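Local coordinates for protein novel Thermotoga maritima enzyme TM1112 (Thermotoga maritima, PDB 1O5U) that is of unknown function but adopts the cupin fold and is probably an enzyme, at residues T21-K24 / L25-L28. Residues are numbered along the deposited sequence; the frame is centred on the assembly and turned at random.
Sequences TPEK and LKEL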
loop_
_atom_site.group_PDB
_atom_site.type_symbol
_atom_site.label_atom_id
_atom_site.label_comp_id
_atom_site.label_asym_id
_atom_site.label_seq_id
_atom_site.Cartn_x
_atom_site.Cartn_y
_atom_site.Cartn_z
ATOM N N THR A 21 -1.527 12.099 -9.760
ATOM C CA THR A 21 -0.964 13.311 -10.319
ATOM C C THR A 21 -0.191 14.055 -9.248
ATOM O O THR A 21 -0.443 13.880 -8.061
ATOM C CB THR A 21 -2.052 14.214 -10.882
ATOM O OG1 THR A 21 -3.013 14.524 -9.853
ATOM C CG2 THR A 21 -2.812 13.520 -11.979
ATOM N N PRO A 22 0.746 14.915 -9.651
ATOM C CA PRO A 22 1.442 15.732 -8.670
ATOM C C PRO A 22 0.494 16.534 -7.787
ATOM O O PRO A 22 0.714 16.631 -6.596
ATOM C CB PRO A 22 2.315 16.613 -9.515
ATOM C CG PRO A 22 2.505 15.865 -10.741
ATOM C CD PRO A 22 1.261 15.110 -11.013
ATOM N N GLU A 23 -0.590 17.069 -8.347
ATOM C CA GLU A 23 -1.499 17.855 -7.531
ATOM C C GLU A 23 -2.210 17.004 -6.475
ATOM O O GLU A 23 -2.355 17.448 -5.355
ATOM C CB GLU A 23 -2.483 18.654 -8.401
ATOM C CG GLU A 23 -3.333 19.622 -7.602
ATOM C CD GLU A 23 -2.547 20.764 -6.978
ATOM O OE1 GLU A 23 -1.410 21.068 -7.410
ATOM O OE2 GLU A 23 -3.100 21.375 -6.059
ATOM N N LYS A 24 -2.646 15.800 -6.826
ATOM C CA LYS A 24 -3.348 14.955 -5.898
ATOM C C LYS A 24 -2.430 14.598 -4.771
ATOM O O LYS A 24 -2.767 14.669 -3.598
ATOM C CB LYS A 24 -3.794 13.648 -6.569
ATOM C CG LYS A 24 -4.481 12.704 -5.572
ATOM C CD LYS A 24 -5.011 11.493 -6.309
ATOM C CE LYS A 24 -6.288 10.921 -5.728
ATOM N NZ LYS A 24 -7.063 10.387 -6.865
ATOM N N LEU A 25 -1.231 14.216 -5.144
ATOM C CA LEU A 25 -0.243 13.902 -4.186
ATOM C C LEU A 25 0.042 15.104 -3.297
ATOM O O LEU A 25 0.089 14.996 -2.090
ATOM C CB LEU A 25 0.994 13.477 -4.973
ATOM C CG LEU A 25 1.969 12.668 -4.215
ATOM C CD1 LEU A 25 1.295 11.428 -3.683
ATOM C CD2 LEU A 25 3.144 12.357 -5.146
ATOM N N LYS A 26 0.155 16.283 -3.903
ATOM C CA LYS A 26 0.416 17.490 -3.155
ATOM C C LYS A 26 -0.696 17.811 -2.156
ATOM O O LYS A 26 -0.425 18.138 -0.981
ATOM C CB LYS A 26 0.639 18.655 -4.128
ATOM C CG LYS A 26 0.827 19.990 -3.509
ATOM C CD LYS A 26 1.110 21.017 -4.600
ATOM C CE LYS A 26 1.304 22.395 -4.033
ATOM N NZ LYS A 26 1.472 23.435 -5.121
ATOM N N GLU A 27 -1.948 17.737 -2.622
ATOM C CA GLU A 27 -3.095 18.072 -1.802
ATOM C C GLU A 27 -3.370 17.083 -0.665
ATOM O O GLU A 27 -4.053 17.428 0.298
ATOM C CB GLU A 27 -4.327 18.227 -2.705
ATOM C CG GLU A 27 -4.155 19.389 -3.658
ATOM C CD GLU A 27 -5.425 19.799 -4.373
ATOM O OE1 GLU A 27 -6.474 19.259 -4.026
ATOM O OE2 GLU A 27 -5.342 20.651 -5.286
ATOM N N LEU A 28 -2.850 15.859 -0.785
ATOM C CA LEU A 28 -2.970 14.871 0.295
ATOM C C LEU A 28 -1.888 15.104 1.383
ATOM O O LEU A 28 -1.997 14.573 2.490
ATOM C CB LEU A 28 -2.838 13.443 -0.263
ATOM C CG LEU A 28 -3.983 12.793 -1.056
ATOM C CD1 LEU A 28 -3.594 11.434 -1.557
ATOM C CD2 LEU A 28 -5.255 12.703 -0.272
#
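Glu23 brings OE2 and CG up against OE2 of Glu27, one helical turn on, with OE2 of Glu23 2.5 Å from OE2 of Glu27 and the two carboxylate planes nearly perpendicular, 85° apart. Glu23 reaches forward with CG anti to the backbone N (chi1 -173°) and a bend at chi2 that turns the carboxylate toward Glu27. Lys26 passes the other oxygen with its extended chain, CD 3.8 Å from OE1 of Glu23; its NZ, 4.4 Å from that OE1, is too far for a salt bridge, leaving at most a weak attraction. Beneath runs the first turn of helix 22-28, whose dipole would probably favour an acid at Glu23. Thr21 is its N-cap, OG1 accepting a weak bond from Lys24 N at 3.3 Å, and Pro22 suits the first helical position, where no amide hydrogen is needed. Leu25 N to Thr21 O (3.0 Å), Lys26 N to Pro22 O (2.8 Å) and Glu27 N to Glu23 O continue the turn. Leu25 packs on Pro20 and Val30, Leu28 on Trp33 and Leu77; Lys24 touches Leu77 and its NZ makes a salt bridge with Glu18. This surface helix thus flanks the cupin sheet at strand 77-80, and one of its two close acids probably carries a proton, which would relieve their repulsion.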